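Local coordinates for protein proteolytically activated form of PPO4 Tyrosinase (Agaricus bisporus var. bisporus H97, PDB 4OUA) that is a copper-containing tyrosinase that hydroxylates monophenols to o-diphenols and oxidises these to o-quinones, the precursors of melanin pigments, at residues Ser82-Pro87 against Asn228-Ser233; Ser233-Phe238 against Ser245-His250; Gly304-Gly309 against Thr317-Asp322. One frame throughout, in Å; residues are numbered along the deposited sequence.

Contact 1: Ser82-Pro87 against Asn228-Ser233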
ATOM      1  N   SER A  82       7.025  14.017   0.826  1.00 39.28           N
ATOM      2  CA  SER A  82       7.663  15.239   0.344  1.00 41.61           C
ATOM      3  C   SER A  82       9.186  15.150   0.411  1.00 39.24           C
ATOM      4  O   SER A  82       9.876  16.168   0.431  1.00 36.62           O
ATOM      5  CB  SER A  82       7.173  16.448   1.141  1.00 38.08           C
ATOM      6  OG  SER A  82       5.760  16.528   1.125  1.00 41.70           O
ATOM      7  N   GLN A  83       9.705  13.926   0.443  1.00 34.83           N
ATOM      8  CA  GLN A  83      11.144  13.711   0.524  1.00 42.15           C
ATOM      9  C   GLN A  83      11.595  12.569  -0.386  1.00 48.39           C
ATOM     10  O   GLN A  83      10.776  11.785  -0.867  1.00 48.71           O
ATOM     11  CB  GLN A  83      11.559  13.430   1.968  1.00 35.58           C
ATOM     12  CG  GLN A  83      10.628  12.486   2.700  1.00 46.08           C
ATOM     13  CD  GLN A  83      11.293  11.823   3.886  1.00 49.39           C
ATOM     14  OE1 GLN A  83      12.401  11.304   3.774  1.00 40.21           O
ATOM     15  NE2 GLN A  83      10.621  11.839   5.032  1.00 52.83           N
ATOM     16  N   VAL A  84      12.903  12.479  -0.607  1.00 41.99           N
ATOM     17  CA  VAL A  84      13.471  11.528  -1.559  1.00 46.06           C
ATOM     18  C   VAL A  84      13.224  10.066  -1.194  1.00 40.14           C
ATOM     19  O   VAL A  84      13.351   9.182  -2.040  1.00 37.30           O
ATOM     20  CB  VAL A  84      14.992  11.735  -1.709  1.00 43.65           C
ATOM     21  CG1 VAL A  84      15.284  13.034  -2.442  1.00 46.32           C
ATOM     22  CG2 VAL A  84      15.668  11.717  -0.346  1.00 36.14           C
ATOM     23  N   LEU A  85      12.867   9.812   0.061  1.00 44.53           N
ATOM     24  CA  LEU A  85      12.721   8.442   0.543  1.00 42.14           C
ATOM     25  C   LEU A  85      11.305   7.898   0.387  1.00 37.04           C
ATOM     26  O   LEU A  85      11.036   6.761   0.769  1.00 36.72           O
ATOM     27  CB  LEU A  85      13.138   8.349   2.012  1.00 35.52           C
ATOM     28  CG  LEU A  85      14.616   8.597   2.313  1.00 35.99           C
ATOM     29  CD1 LEU A  85      14.913   8.304   3.770  1.00 30.31           C
ATOM     30  CD2 LEU A  85      15.495   7.756   1.397  1.00 39.19           C
ATOM     31  N   PHE A  86      10.410   8.706  -0.174  1.00 42.28           N
ATOM     32  CA  PHE A  86       9.003   8.326  -0.288  1.00 41.09           C
ATOM     33  C   PHE A  86       8.803   6.961  -0.946  1.00 39.00           C
ATOM     34  O   PHE A  86       8.150   6.088  -0.376  1.00 44.32           O
ATOM     35  CB  PHE A  86       8.218   9.386  -1.066  1.00 36.22           C
ATOM     36  CG  PHE A  86       6.817   8.963  -1.411  1.00 34.18           C
ATOM     37  CD1 PHE A  86       5.808   9.023  -0.464  1.00 35.16           C
ATOM     38  CD2 PHE A  86       6.512   8.497  -2.679  1.00 33.58           C
ATOM     39  CE1 PHE A  86       4.520   8.628  -0.776  1.00 29.68           C
ATOM     40  CE2 PHE A  86       5.225   8.102  -2.997  1.00 32.46           C
ATOM     41  CZ  PHE A  86       4.228   8.168  -2.043  1.00 31.56           C
ATOM     42  N   PRO A  87       9.363   6.776  -2.151  1.00 37.71           N
ATOM     43  CA  PRO A  87       9.186   5.508  -2.870  1.00 40.89           C
ATOM     44  C   PRO A  87       9.723   4.296  -2.108  1.00 38.65           C
ATOM     45  O   PRO A  87       9.029   3.285  -2.011  1.00 39.06           O
ATOM     46  CB  PRO A  87       9.976   5.729  -4.164  1.00 32.35           C
ATOM     47  CG  PRO A  87      10.000   7.210  -4.341  1.00 35.22           C
ATOM     48  CD  PRO A  87      10.102   7.763  -2.955  1.00 34.33           C
ATOM     49  N   ASN A 228      15.446  12.367 -13.592  1.00 53.17           N
ATOM     50  CA  ASN A 228      16.070  12.565 -12.288  1.00 48.81           C
ATOM     51  C   ASN A 228      15.178  12.069 -11.155  1.00 46.13           C
ATOM     52  O   ASN A 228      13.952  12.059 -11.272  1.00 42.97           O
ATOM     53  CB  ASN A 228      16.420  14.041 -12.078  1.00 49.21           C
ATOM     54  CG  ASN A 228      15.194  14.934 -12.029  1.00 54.33           C
ATOM     55  OD1 ASN A 228      14.218  14.710 -12.745  1.00 56.31           O
ATOM     56  ND2 ASN A 228      15.240  15.952 -11.177  1.00 50.53           N
ATOM     57  N   TRP A 229      15.806  11.663 -10.057  1.00 44.22           N
ATOM     58  CA  TRP A 229      15.101  11.059  -8.933  1.00 39.29           C
ATOM     59  C   TRP A 229      14.317  12.079  -8.112  1.00 42.04           C
ATOM     60  O   TRP A 229      13.263  11.764  -7.560  1.00 44.56           O
ATOM     61  CB  TRP A 229      16.095  10.322  -8.030  1.00 43.42           C
ATOM     62  CG  TRP A 229      15.474   9.711  -6.812  1.00 36.52           C
ATOM     63  CD1 TRP A 229      15.421  10.251  -5.560  1.00 40.60           C
ATOM     64  CD2 TRP A 229      14.818   8.440  -6.728  1.00 35.90           C
ATOM     65  NE1 TRP A 229      14.773   9.396  -4.703  1.00 42.27           N
ATOM     66  CE2 TRP A 229      14.394   8.278  -5.394  1.00 36.23           C
ATOM     67  CE3 TRP A 229      14.552   7.425  -7.650  1.00 38.21           C
ATOM     68  CZ2 TRP A 229      13.715   7.142  -4.962  1.00 34.87           C
ATOM     69  CZ3 TRP A 229      13.878   6.299  -7.218  1.00 40.61           C
ATOM     70  CH2 TRP A 229      13.467   6.166  -5.886  1.00 37.35           C
ATOM     71  N   GLU A 230      14.835  13.300  -8.030  1.00 42.98           N
ATOM     72  CA  GLU A 230      14.205  14.338  -7.221  1.00 41.57           C
ATOM     73  C   GLU A 230      12.802  14.667  -7.713  1.00 39.64           C
ATOM     74  O   GLU A 230      11.872  14.788  -6.918  1.00 45.06           O
ATOM     75  CB  GLU A 230      15.065  15.603  -7.208  1.00 46.55           C
ATOM     76  CG  GLU A 230      15.640  15.942  -5.842  1.00 49.00           C
ATOM     77  CD  GLU A 230      14.563  16.241  -4.813  1.00 54.59           C
ATOM     78  OE1 GLU A 230      13.439  16.613  -5.214  1.00 46.66           O
ATOM     79  OE2 GLU A 230      14.841  16.103  -3.602  1.00 56.75           O
ATOM     80  N   ALA A 231      12.651  14.809  -9.027  1.00 41.71           N
ATOM     81  CA  ALA A 231      11.362  15.159  -9.611  1.00 40.05           C
ATOM     82  C   ALA A 231      10.406  13.967  -9.623  1.00 39.55           C
ATOM     83  O   ALA A 231       9.202  14.130  -9.820  1.00 37.14           O
ATOM     84  CB  ALA A 231      11.552  15.698 -11.019  1.00 32.80           C
ATOM     85  N   PHE A 232      10.947  12.773  -9.408  1.00 38.48           N
ATOM     86  CA  PHE A 232      10.150  11.551  -9.452  1.00 39.38           C
ATOM     87  C   PHE A 232       9.755  11.051  -8.064  1.00 43.18           C
ATOM     88  O   PHE A 232       8.663  10.513  -7.878  1.00 40.07           O
ATOM     89  CB  PHE A 232      10.915  10.453 -10.195  1.00 40.00           C
ATOM     90  CG  PHE A 232      10.337   9.077 -10.009  1.00 38.53           C
ATOM     91  CD1 PHE A 232       9.250   8.659 -10.759  1.00 33.21           C
ATOM     92  CD2 PHE A 232      10.885   8.200  -9.087  1.00 35.24           C
ATOM     93  CE1 PHE A 232       8.720   7.395 -10.593  1.00 28.44           C
ATOM     94  CE2 PHE A 232      10.358   6.935  -8.914  1.00 35.82           C
ATOM     95  CZ  PHE A 232       9.274   6.532  -9.669  1.00 33.27           C
ATOM     96  N   SER A 233      10.612  11.257  -7.082  1.00 41.16           N
ATOM     97  CA  SER A 233      10.392  10.730  -5.755  1.00 42.16           C
ATOM     98  C   SER A 233       9.304  11.382  -4.966  1.00 44.65           C
ATOM     99  O   SER A 233       8.441  10.716  -4.459  1.00 40.45           O
ATOM    100  CB  SER A 233      11.655  10.845  -4.969  1.00 41.09           C
ATOM    101  OG  SER A 233      12.393  11.871  -5.516  1.00 47.96           O
TER
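W229 turns one edge of its indole to V84. NE1 lies 3.0 Å from V84 O and donates to it, with an N-H...O angle of 147°. The oxygen is met on a lone pair in its carbonyl plane and also lies close to the plane of the indole, so the bond helps hold this edge toward V84. W229 CG stands anti to the backbone N (chi1 178°), beside the carbonyl carbon. S233 CB lies 3.4 Å above one face of the indole, offset toward the rim. The six-membered half of the ring reaches P87. There the two side chains slide past each other in opposite directions, with P87 CG 3.8 Å from W229 CZ2.

V84 is in the type I turn from Q83 to F86, closed by F86 N bonding to Q83 O. The turn leads into helix 86-109, which carries the copper ligand H90 in the common central domain of tyrosinase. Short helix 229-233 therefore packs against the start of a copper-binding helix.

V84 CG1 meets the tip of E230, 3.3 Å from OE2, and the two side chains cross obliquely. The glutamate is bent at chi2, and its other oxygen, OE1, bonds to H242 NE2. At the end of the turn, F86 CD2 approaches S233 O at 3.4 Å. The phenyl ring of F86 also meets the imidazoles of H90 and H250, ligands of the two coppers.

Contact 2: Ser233-Phe238 against Ser245-His250. With CU1 (copper (I) ion), chain D.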
ATOM      1  N   SER A 233      10.612  11.257  -7.082  1.00 41.16           N
ATOM      2  CA  SER A 233      10.392  10.730  -5.755  1.00 42.16           C
ATOM      3  C   SER A 233       9.304  11.382  -4.966  1.00 44.65           C
ATOM      4  O   SER A 233       8.441  10.716  -4.459  1.00 40.45           O
ATOM      5  CB  SER A 233      11.655  10.845  -4.969  1.00 41.09           C
ATOM      6  OG  SER A 233      12.393  11.871  -5.516  1.00 47.96           O
ATOM      7  N   ASN A 234       9.377  12.686  -4.819  1.00 44.49           N
ATOM      8  CA  ASN A 234       8.425  13.379  -4.003  1.00 41.32           C
ATOM      9  C   ASN A 234       7.795  14.523  -4.702  1.00 42.91           C
ATOM     10  O   ASN A 234       8.139  14.841  -5.789  1.00 41.23           O
ATOM     11  CB  ASN A 234       9.097  13.880  -2.770  1.00 44.93           C
ATOM     12  CG  ASN A 234      10.237  14.772  -3.072  1.00 44.03           C
ATOM     13  OD1 ASN A 234      10.237  15.911  -2.720  1.00 49.32           O
ATOM     14  ND2 ASN A 234      11.217  14.250  -3.709  1.00 37.74           N
ATOM     15  N   HIS A 235       6.861  15.151  -4.026  1.00 45.79           N
ATOM     16  CA  HIS A 235       6.112  16.243  -4.574  1.00 43.21           C
ATOM     17  C   HIS A 235       6.510  17.596  -4.042  1.00 48.23           C
ATOM     18  O   HIS A 235       6.291  18.573  -4.704  1.00 49.36           O
ATOM     19  CB  HIS A 235       4.633  16.026  -4.321  1.00 37.31           C
ATOM     20  CG  HIS A 235       4.272  15.946  -2.881  1.00 42.60           C
ATOM     21  ND1 HIS A 235       3.182  15.257  -2.426  1.00 38.13           N
ATOM     22  CD2 HIS A 235       4.863  16.470  -1.792  1.00 46.80           C
ATOM     23  CE1 HIS A 235       3.114  15.366  -1.117  1.00 41.46           C
ATOM     24  NE2 HIS A 235       4.124  16.093  -0.707  1.00 41.92           N
ATOM     25  N   GLY A 236       7.087  17.642  -2.854  1.00 49.14           N
ATOM     26  CA  GLY A 236       7.169  18.848  -2.062  1.00 49.90           C
ATOM     27  C   GLY A 236       7.748  19.926  -2.883  1.00 56.20           C
ATOM     28  O   GLY A 236       8.447  19.591  -3.789  1.00 60.64           O
ATOM     29  N   GLU A 237       7.460  21.193  -2.621  1.00 59.96           N
ATOM     30  CA  GLU A 237       6.390  21.643  -1.766  1.00 58.61           C
ATOM     31  C   GLU A 237       5.195  21.905  -2.645  1.00 52.93           C
ATOM     32  O   GLU A 237       4.747  23.013  -2.801  1.00 46.60           O
ATOM     33  CB  GLU A 237       6.783  22.916  -1.024  1.00 57.37           C
ATOM     34  CG  GLU A 237       7.923  22.788  -0.032  1.00 69.80           C
ATOM     35  CD  GLU A 237       9.287  22.922  -0.662  1.00 81.40           C
ATOM     36  OE1 GLU A 237       9.360  23.062  -1.894  1.00 82.02           O
ATOM     37  OE2 GLU A 237      10.282  22.893   0.072  1.00 84.00           O
ATOM     38  N   PHE A 238       4.700  20.839  -3.230  1.00 51.75           N
ATOM     39  CA  PHE A 238       3.565  20.888  -4.147  1.00 52.56           C
ATOM     40  C   PHE A 238       3.775  21.900  -5.271  1.00 48.75           C
ATOM     41  O   PHE A 238       2.826  22.541  -5.724  1.00 40.36           O
ATOM     42  CB  PHE A 238       2.281  21.222  -3.384  1.00 45.83           C
ATOM     43  CG  PHE A 238       1.983  20.279  -2.252  1.00 50.62           C
ATOM     44  CD1 PHE A 238       1.415  19.039  -2.495  1.00 47.47           C
ATOM     45  CD2 PHE A 238       2.267  20.636  -0.944  1.00 57.56           C
ATOM     46  CE1 PHE A 238       1.138  18.172  -1.453  1.00 48.50           C
ATOM     47  CE2 PHE A 238       1.992  19.773   0.102  1.00 53.95           C
ATOM     48  CZ  PHE A 238       1.427  18.539  -0.153  1.00 44.48           C
ATOM     49  N   SER A 245       5.655  13.749 -10.148  1.00 37.23           N
ATOM     50  CA  SER A 245       6.340  12.777  -9.305  1.00 34.49           C
ATOM     51  C   SER A 245       5.463  11.568  -9.006  1.00 36.45           C
ATOM     52  O   SER A 245       4.244  11.614  -9.170  1.00 34.34           O
ATOM     53  CB  SER A 245       6.786  13.426  -7.994  1.00 37.98           C
ATOM     54  OG  SER A 245       5.671  13.851  -7.231  1.00 39.39           O
ATOM     55  N   LEU A 246       6.100  10.485  -8.567  1.00 42.06           N
ATOM     56  CA  LEU A 246       5.391   9.278  -8.165  1.00 33.40           C
ATOM     57  C   LEU A 246       4.404   9.586  -7.047  1.00 32.09           C
ATOM     58  O   LEU A 246       3.345   8.967  -6.955  1.00 38.92           O
ATOM     59  CB  LEU A 246       6.381   8.200  -7.714  1.00 34.79           C
ATOM     60  CG  LEU A 246       5.823   6.849  -7.251  1.00 35.33           C
ATOM     61  CD1 LEU A 246       5.379   6.000  -8.435  1.00 28.50           C
ATOM     62  CD2 LEU A 246       6.842   6.103  -6.403  1.00 27.06           C
ATOM     63  N   GLU A 247       4.756  10.553  -6.205  1.00 29.51           N
ATOM     64  CA  GLU A 247       3.942  10.892  -5.042  1.00 34.91           C
ATOM     65  C   GLU A 247       2.797  11.832  -5.400  1.00 35.41           C
ATOM     66  O   GLU A 247       1.688  11.696  -4.881  1.00 36.30           O
ATOM     67  CB  GLU A 247       4.806  11.522  -3.950  1.00 35.77           C
ATOM     68  CG  GLU A 247       4.056  11.819  -2.664  1.00 32.23           C
ATOM     69  CD  GLU A 247       4.926  12.484  -1.615  1.00 39.92           C
ATOM     70  OE1 GLU A 247       6.005  13.000  -1.972  1.00 42.25           O
ATOM     71  OE2 GLU A 247       4.530  12.489  -0.430  1.00 45.57           O
ATOM     72  N   ALA A 248       3.074  12.787  -6.283  1.00 35.83           N
ATOM     73  CA  ALA A 248       2.068  13.751  -6.717  1.00 31.53           C
ATOM     74  C   ALA A 248       0.868  13.042  -7.336  1.00 33.48           C
ATOM     75  O   ALA A 248      -0.279  13.318  -6.983  1.00 29.21           O
ATOM     76  CB  ALA A 248       2.671  14.737  -7.702  1.00 33.49           C
ATOM     77  N   VAL A 249       1.146  12.125  -8.259  1.00 32.85           N
ATOM     78  CA  VAL A 249       0.110  11.313  -8.886  1.00 30.46           C
ATOM     79  C   VAL A 249      -0.563  10.420  -7.851  1.00 36.30           C
ATOM     80  O   VAL A 249      -1.745  10.090  -7.963  1.00 39.38           O
ATOM     81  CB  VAL A 249       0.690  10.441 -10.016  1.00 28.61           C
ATOM     82  CG1 VAL A 249      -0.394   9.573 -10.633  1.00 31.93           C
ATOM     83  CG2 VAL A 249       1.351  11.315 -11.072  1.00 29.40           C
ATOM     84  N   HIS A 250       0.250  10.041  -6.810  1.00 38.99           N
ATOM     85  CA  HIS A 250      -0.210   9.187  -5.724  1.00 28.99           C
ATOM     86  C   HIS A 250      -1.186   9.911  -4.798  1.00 33.69           C
ATOM     87  O   HIS A 250      -2.061   9.290  -4.193  1.00 37.32           O
ATOM     88  CB  HIS A 250       0.996   8.671  -4.933  1.00 26.91           C
ATOM     89  CG  HIS A 250       0.727   8.469  -3.475  1.00 28.75           C
ATOM     90  ND1 HIS A 250       0.995   9.434  -2.527  1.00 29.28           N
ATOM     91  CD2 HIS A 250       0.223   7.409  -2.801  1.00 33.25           C
ATOM     92  CE1 HIS A 250       0.660   8.978  -1.333  1.00 31.63           C
ATOM     93  NE2 HIS A 250       0.185   7.754  -1.471  1.00 34.98           N
TER
HETATM   94 CU   CU1 D 402      -0.363   7.277   0.364  0.92 30.62          CU
HETATM   95  O   HOH W   1       0.795   8.305   2.024  0.90 42.65           O
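In the second shell of the dicopper site, H235 meets E247, which lies on the helix that brings H250 to its copper ion. H235 itself is in the loop before that helix. The E247 carboxylate stacks flat on the H235 imidazole. The two planes are only 7° apart, and E247 CD sits 3.3 Å above the H235 ring plane, toward the rim. The opposite face is covered by F238, whose CE1 stands 3.4 Å above the same plane, so the imidazole is held between the E247 carboxylate and the F238 phenyl ring.

E247 CG is anti to the backbone N (chi1 -176°), and the chain runs on extended. Its OE1 accepts from H235 N at 3.1 Å, the donor coming from above the carboxylate plane. The same oxygen accepts from S82 N, so two backbone amides grip it. The imidazole of H235 is held at both nitrogens: NE2 bonds to S82 OG and ND1 to D251 OD2. The nearness of two carboxylates would probably favour a protonated ring.

S245 is the N-cap of helix 246-258. Its OG accepts from A248 N at 3.0 Å and also bonds to H242 O. Beside the cap, A248 CB packs on H235 CB at 4.1 Å.

One turn on from E247, H250 ND1 makes a weak bond to E247 O, which lies in the imidazole plane. H250 NE2 binds the copper at 2.0 Å, with a water as a further ligand at 2.3 Å. H254 and H282 complete the histidine ligands. Three histidines on a copper, two of them four residues apart on one helix, are typical of the copper B half of the type 3 centre of tyrosinases.

Contact 3: Gly304-Gly309 against Thr317-Asp322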
ATOM      1  N   GLY A 304      18.694  14.397  -0.213  1.00 47.29           N
ATOM      2  CA  GLY A 304      17.660  15.396  -0.017  1.00 45.17           C
ATOM      3  C   GLY A 304      17.309  15.564   1.451  1.00 52.26           C
ATOM      4  O   GLY A 304      17.523  14.654   2.253  1.00 50.35           O
ATOM      5  N   PRO A 305      16.768  16.736   1.814  1.00 52.07           N
ATOM      6  CA  PRO A 305      16.426  17.072   3.202  1.00 43.53           C
ATOM      7  C   PRO A 305      15.057  16.558   3.644  1.00 46.41           C
ATOM      8  O   PRO A 305      14.175  16.342   2.812  1.00 44.96           O
ATOM      9  CB  PRO A 305      16.442  18.599   3.191  1.00 49.69           C
ATOM     10  CG  PRO A 305      15.992  18.948   1.809  1.00 51.26           C
ATOM     11  CD  PRO A 305      16.552  17.876   0.903  1.00 53.51           C
ATOM     12  N   GLU A 306      14.893  16.365   4.950  1.00 51.99           N
ATOM     13  CA  GLU A 306      13.600  16.017   5.530  1.00 47.33           C
ATOM     14  C   GLU A 306      12.797  17.282   5.804  1.00 51.62           C
ATOM     15  O   GLU A 306      13.020  17.961   6.806  1.00 59.10           O
ATOM     16  CB  GLU A 306      13.780  15.217   6.822  1.00 46.97           C
ATOM     17  CG  GLU A 306      12.491  15.000   7.611  1.00 46.22           C
ATOM     18  CD  GLU A 306      11.603  13.920   7.014  1.00 51.17           C
ATOM     19  OE1 GLU A 306      10.396  14.177   6.816  1.00 54.60           O
ATOM     20  OE2 GLU A 306      12.111  12.810   6.750  1.00 44.52           O
ATOM     21  N   ARG A 307      11.862  17.595   4.915  1.00 52.69           N
ATOM     22  CA  ARG A 307      11.123  18.851   5.004  1.00 52.95           C
ATOM     23  C   ARG A 307       9.908  18.770   5.929  1.00 52.89           C
ATOM     24  O   ARG A 307       9.736  19.620   6.801  1.00 54.08           O
ATOM     25  CB  ARG A 307      10.699  19.304   3.605  1.00 48.71           C
ATOM     26  CG  ARG A 307      11.828  19.974   2.829  1.00 66.23           C
ATOM     27  CD  ARG A 307      11.478  20.198   1.366  1.00 64.25           C
ATOM     28  NE  ARG A 307      11.638  18.985   0.570  1.00 55.69           N
ATOM     29  CZ  ARG A 307      11.528  18.943  -0.753  1.00 60.37           C
ATOM     30  NH1 ARG A 307      11.258  20.050  -1.433  1.00 62.34           N
ATOM     31  NH2 ARG A 307      11.690  17.795  -1.399  1.00 50.48           N
ATOM     32  N   GLU A 308       9.070  17.754   5.745  1.00 53.12           N
ATOM     33  CA  GLU A 308       7.887  17.597   6.588  1.00 49.39           C
ATOM     34  C   GLU A 308       8.255  17.156   8.001  1.00 56.61           C
ATOM     35  O   GLU A 308       7.853  17.783   8.982  1.00 53.04           O
ATOM     36  CB  GLU A 308       6.909  16.594   5.975  1.00 48.81           C
ATOM     37  CG  GLU A 308       6.208  17.082   4.721  1.00 54.53           C
ATOM     38  CD  GLU A 308       4.906  16.346   4.466  1.00 57.52           C
ATOM     39  OE1 GLU A 308       4.390  15.706   5.407  1.00 57.48           O
ATOM     40  OE2 GLU A 308       4.398  16.408   3.326  1.00 54.53           O
ATOM     41  N   GLY A 309       9.016  16.070   8.096  1.00 50.59           N
ATOM     42  CA  GLY A 309       9.403  15.514   9.380  1.00 39.03           C
ATOM     43  C   GLY A 309       8.638  14.244   9.693  1.00 40.69           C
ATOM     44  O   GLY A 309       7.411  14.211   9.608  1.00 44.88           O
ATOM     45  N   THR A 317      17.032  17.207   8.535  1.00 43.93           N
ATOM     46  CA  THR A 317      17.997  16.122   8.422  1.00 48.20           C
ATOM     47  C   THR A 317      18.265  15.789   6.958  1.00 47.49           C
ATOM     48  O   THR A 317      17.355  15.828   6.131  1.00 50.11           O
ATOM     49  CB  THR A 317      17.510  14.853   9.150  1.00 49.85           C
ATOM     50  OG1 THR A 317      17.367  15.124  10.550  1.00 55.28           O
ATOM     51  CG2 THR A 317      18.500  13.713   8.959  1.00 42.30           C
ATOM     52  N   GLU A 318      19.517  15.475   6.638  1.00 45.77           N
ATOM     53  CA  GLU A 318      19.879  15.067   5.286  1.00 44.72           C
ATOM     54  C   GLU A 318      19.633  13.575   5.096  1.00 45.85           C
ATOM     55  O   GLU A 318      19.964  12.766   5.962  1.00 42.31           O
ATOM     56  CB  GLU A 318      21.342  15.405   4.992  1.00 43.19           C
ATOM     57  CG  GLU A 318      21.595  16.877   4.711  1.00 58.20           C
ATOM     58  CD  GLU A 318      21.075  17.308   3.351  1.00 68.73           C
ATOM     59  OE1 GLU A 318      21.042  16.462   2.432  1.00 62.69           O
ATOM     60  OE2 GLU A 318      20.697  18.491   3.202  1.00 74.33           O
ATOM     61  N   LEU A 319      19.044  13.214   3.961  1.00 46.86           N
ATOM     62  CA  LEU A 319      18.706  11.822   3.690  1.00 45.15           C
ATOM     63  C   LEU A 319      19.263  11.344   2.352  1.00 48.52           C
ATOM     64  O   LEU A 319      19.220  12.065   1.356  1.00 48.61           O
ATOM     65  CB  LEU A 319      17.188  11.625   3.718  1.00 42.82           C
ATOM     66  CG  LEU A 319      16.494  11.649   5.083  1.00 43.73           C
ATOM     67  CD1 LEU A 319      16.579  13.016   5.735  1.00 47.40           C
ATOM     68  CD2 LEU A 319      15.051  11.226   4.939  1.00 48.04           C
ATOM     69  N   ASN A 320      19.785  10.122   2.340  1.00 47.29           N
ATOM     70  CA  ASN A 320      20.273   9.513   1.111  1.00 47.35           C
ATOM     71  C   ASN A 320      19.910   8.033   1.033  1.00 53.28           C
ATOM     72  O   ASN A 320      19.078   7.545   1.799  1.00 49.25           O
ATOM     73  CB  ASN A 320      21.790   9.697   0.978  1.00 44.60           C
ATOM     74  CG  ASN A 320      22.564   9.128   2.159  1.00 52.36           C
ATOM     75  OD1 ASN A 320      22.082   8.253   2.878  1.00 54.19           O
ATOM     76  ND2 ASN A 320      23.778   9.627   2.358  1.00 55.31           N
ATOM     77  N   LYS A 321      20.547   7.325   0.106  1.00 55.50           N
ATOM     78  CA  LYS A 321      20.282   5.906  -0.109  1.00 51.45           C
ATOM     79  C   LYS A 321      20.712   5.048   1.080  1.00 53.30           C
ATOM     80  O   LYS A 321      20.250   3.917   1.239  1.00 50.26           O
ATOM     81  CB  LYS A 321      20.994   5.429  -1.374  1.00 45.87           C
ATOM     82  CG  LYS A 321      22.491   5.684  -1.350  1.00 47.96           C
ATOM     83  CD  LYS A 321      23.181   5.106  -2.568  1.00 45.24           C
ATOM     84  CE  LYS A 321      24.684   5.314  -2.484  1.00 47.32           C
ATOM     85  NZ  LYS A 321      25.397   4.704  -3.641  1.00 58.34           N
ATOM     86  N   ASP A 322      21.599   5.586   1.909  1.00 50.17           N
ATOM     87  CA  ASP A 322      22.130   4.839   3.043  1.00 46.68           C
ATOM     88  C   ASP A 322      21.368   5.137   4.329  1.00 51.17           C
ATOM     89  O   ASP A 322      21.678   4.584   5.384  1.00 59.91           O
ATOM     90  CB  ASP A 322      23.616   5.147   3.231  1.00 54.43           C
ATOM     91  CG  ASP A 322      24.461   4.657   2.072  1.00 59.43           C
ATOM     92  OD1 ASP A 322      24.178   3.553   1.561  1.00 61.68           O
ATOM     93  OD2 ASP A 322      25.401   5.376   1.670  1.00 55.13           O
TER
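E306 leaves a short two-stranded antiparallel sheet, 304-305 with 318-319, and its side chain lies against T317 and L319. G304 and L319 form the hydrogen-bonded pair. G304 N donates to L319 O at 2.9 Å, and L319 N to G304 O at 2.7 Å. P305 and E318 are the non-hydrogen-bonded pair next to it. There P305 CA makes a CA-H...O contact with T317 O. E306 N gives the third bond of the ladder, to T317 O at 2.8 Å, met nearly along the C=O axis.

From this backbone bond the E306 side chain sets out toward segment 317-322. CB touches L319 CD1 at 3.7 Å and is equally near T317 O. CG stands anti to the backbone N (chi1 171°), and a bend at chi2 (77°) turns CD aside. The two carboxylate oxygens go different ways. OE2 lies 3.8 Å from L319 CD2, a van der Waals contact of a carboxylate oxygen with a methyl. OE1 turns back to its own segment and takes the amide of G309, which ties G309 back to E306. An alanine here would probably leave G309 N without this acceptor, free the 306-309 backbone to move and open a gap beside L319 CD2.

L319 lies against the glutamate through CD1 and CD2. It also touches Q83, L85 and F313, so this small sheet sits on the turn next to the copper A ligand H81. T317 OG1 bonds to A314 O in the connecting loop. G309 N meets E306 OE1 at 2.7 Å, on the anti side of the carboxylate and 19° out of its plane.

The contacts follow in series along the chain; none nests in or crosses another. Contact 1 closes the longest loop: 140 residues, with helix 201-224 among them, separate 82-87 from 228-233. S233 ends contact 1 and begins contact 2, which has six residues between its segments and lies in the link from helix 229-233 to helix 246-258. F232 O and L246 N are probably hydrogen-bonded across that junction. Contact 3, with seven residues between its segments, pairs strands 304-305 and 318-319. S82 of contact 1 joins all three, since its OG bonds to H235 of contact 2 and E308 of contact 3. A weak ion pair from E237 to R307 further links contacts 2 and 3.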